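Local structure of neutral proteinase inhibitor ScNPI (Streptomyces caespitosus, 4HWX) at residues 79-84 with 88-93; 94-97 with 101-104. The protein probably inhibits subtilisin-like serine peptidases and, at the same time, peptidases of a second class, probably metallopeptidases. All blocks are in the same frame, centred on the assembly; numbering follows the deposited sequence.

Contact 1 of 2, residues 79-84 with 88-93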
loop_
_atom_site.group_PDB
_atom_site.type_symbol
_atom_site.label_atom_id
_atom_site.label_comp_id
_atom_site.label_asym_id
_atom_site.label_seq_id
_atom_site.Cartn_x
_atom_site.Cartn_y
_atom_site.Cartn_z
ATOM N N VAL A 79 -1.045 -12.750 -4.505
ATOM C CA VAL A 79 -0.066 -11.704 -4.231
ATOM C C VAL A 79 -0.723 -10.374 -4.589
ATOM O O VAL A 79 -1.521 -10.317 -5.529
ATOM C CB VAL A 79 1.302 -11.886 -4.935
ATOM C CG1 VAL A 79 2.055 -13.084 -4.379
ATOM C CG2 VAL A 79 1.179 -11.979 -6.461
ATOM N N THR A 80 -0.432 -9.328 -3.816
ATOM C CA THR A 80 -0.971 -7.985 -4.060
ATOM C C THR A 80 0.154 -6.975 -4.035
ATOM O O THR A 80 1.166 -7.191 -3.369
ATOM C CB THR A 80 -2.068 -7.579 -3.049
ATOM O OG1 THR A 80 -1.488 -7.369 -1.760
ATOM C CG2 THR A 80 -3.225 -8.555 -2.982
ATOM N N ALA A 81 -0.004 -5.893 -4.800
ATOM C CA ALA A 81 0.931 -4.777 -4.844
ATOM C C ALA A 81 0.105 -3.497 -4.934
ATOM O O ALA A 81 -0.746 -3.382 -5.818
ATOM C CB ALA A 81 1.874 -4.923 -6.026
ATOM N N ASP A 82 0.226 -2.615 -3.933
ATOM C CA ASP A 82 -0.536 -1.354 -3.924
ATOM C C ASP A 82 0.335 -0.204 -3.490
ATOM O O ASP A 82 1.187 -0.386 -2.622
ATOM C CB ASP A 82 -1.770 -1.425 -2.999
ATOM C CG ASP A 82 -2.789 -2.477 -3.372
ATOM O OD1 ASP A 82 -3.716 -2.156 -4.129
ATOM O OD2 ASP A 82 -2.694 -3.610 -2.848
ATOM N N GLY A 83 0.076 0.976 -4.054
ATOM C CA GLY A 83 0.780 2.192 -3.673
ATOM C C GLY A 83 1.049 3.094 -4.837
ATOM O O GLY A 83 0.150 3.346 -5.646
ATOM N N VAL A 84 2.288 3.576 -4.930
ATOM C CA VAL A 84 2.682 4.457 -6.030
ATOM C C VAL A 84 4.074 4.041 -6.482
ATOM O O VAL A 84 4.892 3.674 -5.653
ATOM C CB VAL A 84 2.562 5.969 -5.640
ATOM C CG1 VAL A 84 3.401 6.333 -4.419
ATOM C CG2 VAL A 84 2.891 6.881 -6.812
ATOM N N ARG A 88 3.056 6.938 -10.458
ATOM C CA ARG A 88 1.776 6.353 -10.888
ATOM C C ARG A 88 1.229 5.382 -9.866
ATOM O O ARG A 88 1.955 4.532 -9.356
ATOM C CB ARG A 88 1.792 5.689 -12.277
ATOM C CG ARG A 88 3.049 4.955 -12.694
ATOM C CD ARG A 88 3.405 5.289 -14.141
ATOM N NE ARG A 88 2.954 4.259 -15.081
ATOM C CZ ARG A 88 3.764 3.497 -15.812
ATOM N NH1 ARG A 88 5.081 3.651 -15.738
ATOM N NH2 ARG A 88 3.262 2.580 -16.630
ATOM N N ARG A 89 -0.065 5.536 -9.574
ATOM C CA ARG A 89 -0.833 4.714 -8.641
ATOM C C ARG A 89 -0.808 3.264 -9.143
ATOM O O ARG A 89 -0.963 3.020 -10.345
ATOM C CB ARG A 89 -2.271 5.272 -8.526
ATOM C CG ARG A 89 -3.110 4.667 -7.393
ATOM C CD ARG A 89 -3.203 5.560 -6.156
ATOM N NE ARG A 89 -2.537 4.944 -5.008
ATOM C CZ ARG A 89 -3.106 4.082 -4.168
ATOM N NH1 ARG A 89 -4.389 3.760 -4.299
ATOM N NH2 ARG A 89 -2.403 3.551 -3.178
ATOM N N VAL A 90 -0.536 2.322 -8.232
ATOM C CA VAL A 90 -0.439 0.886 -8.517
ATOM C C VAL A 90 -1.456 0.144 -7.632
ATOM O O VAL A 90 -1.503 0.388 -6.445
ATOM C CB VAL A 90 1.016 0.352 -8.294
ATOM C CG1 VAL A 90 1.081 -1.184 -8.379
ATOM C CG2 VAL A 90 2.006 0.989 -9.277
ATOM N N ALA A 91 -2.249 -0.746 -8.229
ATOM C CA ALA A 91 -3.232 -1.629 -7.597
ATOM C C ALA A 91 -3.209 -2.883 -8.431
ATOM O O ALA A 91 -3.785 -2.917 -9.526
ATOM C CB ALA A 91 -4.615 -0.975 -7.566
ATOM N N TRP A 92 -2.389 -3.853 -8.004
ATOM C CA TRP A 92 -2.154 -5.073 -8.776
ATOM C C TRP A 92 -2.305 -6.308 -7.909
ATOM O O TRP A 92 -1.994 -6.283 -6.717
ATOM C CB TRP A 92 -0.744 -5.029 -9.403
ATOM C CG TRP A 92 -0.347 -6.229 -10.228
ATOM C CD1 TRP A 92 -0.583 -6.423 -11.561
ATOM C CD2 TRP A 92 0.404 -7.369 -9.784
ATOM N NE1 TRP A 92 -0.035 -7.613 -11.974
ATOM C CE2 TRP A 92 0.586 -8.214 -10.904
ATOM C CE3 TRP A 92 0.985 -7.739 -8.556
ATOM C CZ2 TRP A 92 1.291 -9.420 -10.825
ATOM C CZ3 TRP A 92 1.717 -8.916 -8.488
ATOM C CH2 TRP A 92 1.870 -9.741 -9.616
ATOM N N LYS A 93 -2.793 -7.393 -8.520
ATOM C CA LYS A 93 -2.891 -8.680 -7.842
ATOM C C LYS A 93 -2.741 -9.822 -8.851
ATOM O O LYS A 93 -2.921 -9.624 -10.055
ATOM C CB LYS A 93 -4.192 -8.821 -7.029
ATOM C CG LYS A 93 -5.472 -8.874 -7.866
ATOM C CD LYS A 93 -6.702 -9.034 -6.977
ATOM C CE LYS A 93 -7.990 -8.939 -7.762
ATOM N NZ LYS A 93 -9.187 -8.952 -6.875
#

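Contact 2 of 2, residues 94-97 with 101-104. With ACT (acetate ion), chain E.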
loop_
_atom_site.group_PDB
_atom_site.type_symbol
_atom_site.label_atom_id
_atom_site.label_comp_id
_atom_site.label_asym_id
_atom_site.label_seq_id
_atom_site.Cartn_x
_atom_site.Cartn_y
_atom_site.Cartn_z
ATOM N N HIS A 94 -2.405 -11.007 -8.346
ATOM C CA HIS A 94 -2.304 -12.237 -9.142
ATOM C C HIS A 94 -2.537 -13.405 -8.234
ATOM O O HIS A 94 -1.926 -13.463 -7.169
ATOM C CB HIS A 94 -0.952 -12.380 -9.872
ATOM C CG HIS A 94 -0.965 -13.477 -10.893
ATOM N ND1 HIS A 94 -1.293 -13.228 -12.222
ATOM C CD2 HIS A 94 -0.745 -14.809 -10.741
ATOM C CE1 HIS A 94 -1.222 -14.402 -12.836
ATOM N NE2 HIS A 94 -0.900 -15.383 -11.990
ATOM N N THR A 95 -3.427 -14.322 -8.645
ATOM C CA THR A 95 -3.773 -15.547 -7.903
ATOM C C THR A 95 -3.078 -16.752 -8.544
ATOM O O THR A 95 -3.174 -16.950 -9.753
ATOM C CB THR A 95 -5.299 -15.752 -7.856
ATOM O OG1 THR A 95 -5.897 -14.607 -7.257
ATOM C CG2 THR A 95 -5.710 -17.002 -7.056
ATOM N N PHE A 96 -2.359 -17.524 -7.729
ATOM C CA PHE A 96 -1.686 -18.749 -8.150
ATOM C C PHE A 96 -2.469 -19.974 -7.627
ATOM O O PHE A 96 -3.095 -19.881 -6.572
ATOM C CB PHE A 96 -0.235 -18.769 -7.645
ATOM C CG PHE A 96 0.631 -17.646 -8.167
ATOM C CD1 PHE A 96 1.249 -17.740 -9.415
ATOM C CD2 PHE A 96 0.855 -16.502 -7.400
ATOM C CE1 PHE A 96 2.056 -16.702 -9.896
ATOM C CE2 PHE A 96 1.691 -15.473 -7.870
ATOM C CZ PHE A 96 2.283 -15.580 -9.114
ATOM N N SER A 97 -2.393 -21.125 -8.348
ATOM C CA SER A 97 -3.062 -22.407 -8.019
ATOM C C SER A 97 -2.732 -22.871 -6.595
ATOM O O SER A 97 -3.607 -23.366 -5.893
ATOM C CB SER A 97 -2.615 -23.494 -9.007
ATOM O OG SER A 97 -2.888 -23.127 -10.346
ATOM N N VAL A 101 3.325 -23.330 -7.272
ATOM C CA VAL A 101 3.111 -22.645 -8.565
ATOM C C VAL A 101 3.506 -21.146 -8.433
ATOM O O VAL A 101 4.157 -20.584 -9.321
ATOM C CB VAL A 101 1.655 -22.820 -9.095
ATOM C CG1 VAL A 101 1.446 -22.039 -10.402
ATOM C CG2 VAL A 101 1.325 -24.303 -9.308
ATOM N N MET A 102 3.174 -20.545 -7.303
ATOM C CA MET A 102 3.553 -19.163 -7.019
ATOM C C MET A 102 5.063 -19.004 -7.045
ATOM O O MET A 102 5.574 -18.131 -7.764
ATOM C CB MET A 102 3.001 -18.719 -5.657
ATOM C CG MET A 102 3.557 -17.380 -5.237
ATOM S SD MET A 102 2.813 -16.767 -3.712
ATOM C CE MET A 102 4.190 -15.633 -3.161
ATOM N N SER A 103 5.771 -19.874 -6.294
ATOM C CA SER A 103 7.239 -19.853 -6.225
ATOM C C SER A 103 7.860 -20.038 -7.619
ATOM O O SER A 103 8.776 -19.271 -7.991
ATOM C CB SER A 103 7.753 -20.914 -5.254
ATOM O OG SER A 103 9.171 -20.955 -5.257
ATOM N N ALA A 104 7.322 -20.993 -8.414
ATOM C CA ALA A 104 7.837 -21.280 -9.763
ATOM C C ALA A 104 7.744 -20.057 -10.696
ATOM O O ALA A 104 8.693 -19.782 -11.443
ATOM C CB ALA A 104 7.094 -22.457 -10.383
HETATM C C ACT E . -0.126 -18.431 -13.640
HETATM O O ACT E . -0.562 -19.355 -14.362
HETATM O OXT ACT E . -0.590 -18.257 -12.519
HETATM C CH3 ACT E . 0.960 -17.523 -14.162
#

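Contact 1 of 2, residues 79-84 with 88-93
Strands 79-82 and 88-93 run antiparallel, their directions 176° apart and their axes 4.6 Å apart at closest, and the pairing carries on through Gly83 opposite Val90 and Val84 opposite Arg89. Two hydrogen-bonded pairs hold the backbones. Ala81 N reaches Trp92 O at 2.8 Å, and Trp92 N returns the bond to Ala81 O; Gly83 and Val90 are joined in the same reciprocal way. Between the two pairs Asp82 CA lies 3.2 Å from Val90 O, and before the first Thr80 CA makes a like CA-H...O contact with Trp92 O.

On one face the six-membered ring of Trp92 reaches Val79 and Ala81, which meet its CE3-CZ3 side obliquely. With CG anti to the backbone N (chi1 180°), the indole brings CZ3 to 3.7 Å from Val79 CG2 and CE3 to 3.9 Å from Ala81 CB. The small methyl of Ala81 suits a place shared by the indole and by Met9, Phe11 and Leu57, while Trp92 NE1 is bonded to Asn58. Gly83 sits where the chain turns a corner, with backbone angles (phi 143°) at which a side chain would run into the preceding carbonyl oxygen.

The other face bears Thr80, Asp82, Val84, Arg89, Ala91 and Lys93; Val84 packs on Ala27 of the second subunit. Asp82 OD1 comes to 3.7 Å from Ala91 CB, a methyl small enough to lie beside the carboxylate. Arg89, bent at chi2 and chi3, curls back over Gly83, its NH2 3.5 Å from Gly83 CA. Its guanidinium is salt-bridged to Asp82 of the second subunit, and Asp82 to Arg89 of that subunit. This is a beta hairpin within the antiparallel sheet of the Streptomyces subtilisin inhibitor fold, one face turned to the dimer partner.

Contact 2 of 2, residues 94-97 with 101-104
Met102 lies across the ring of Phe96, the two side chains crossing at about a right angle. Its CA-H points at one face of the ring in a CH-pi contact, CA standing 3.7 Å from the ring centroid and 20° off the normal. The chain then runs on over the rim: Met102 CB is 3.5 Å from Phe96 CD2, and CG rests near CD2 and CE2. A chi1 of 171° sets CG opposite the backbone N, and the extended chain carries the sulfur past the ring, leaving SD 5.1 Å from the Phe96 centroid in an oblique Met-aromatic contact. A flexible, unbranched methionine suits this place because it can run along the CD2-CE2 side of the flat ring. Val101 brings CG2 to 4.0 Å from Ser97 CB, a small side chain at the point where the strand gives way to the turn.

Phe96 closes strand 88-96, and the chain turns within a few residues into the short helix 99-105, which folds back over the end of the strand in this member of the Streptomyces subtilisin inhibitor family. Asn98 accepts a bond from Val101 N, and Val101 O takes one from Asn105.

On the ring's opposite face lies His94, two residues back on the same strand, with CD2 3.4 Å above the plane and over its centre; the imidazole is steeply inclined to the phenyl plane, so the rings do not stack. His94 NE2 gives a nearly straight hydrogen bond (176°) to OXT of an acetate, at 2.9 Å. The acetate, probably from the crystallisation liquor, meets the imidazole edge-on, and the same oxygen lies near Phe96 CD1. Farther out, Leu61 and Leu106 pack against Phe96, while Val77 and Val79 of strand 77-82 touch Met102.

Contact 1 and contact 2 lie in series along the chain, their centres about 17 Å apart, and strand 88-96 serves both: residues 88-93 pair with strand 77-82, then residues 94-96 lead into the turn toward helix 99-105. Val79 is the junction. Its backbone N lies 2.9 Å from His94 O, a probable hydrogen bond that extends the pairing of the strands, while its CG1 packs 3.5 Å from Met102 CE and its CG2 touches Phe96. Val79, Phe96 and Met102 thus form an apolar cluster between the sheet and the helix that follows, whereas the second subunit meets contact 1 but does not touch contact 2.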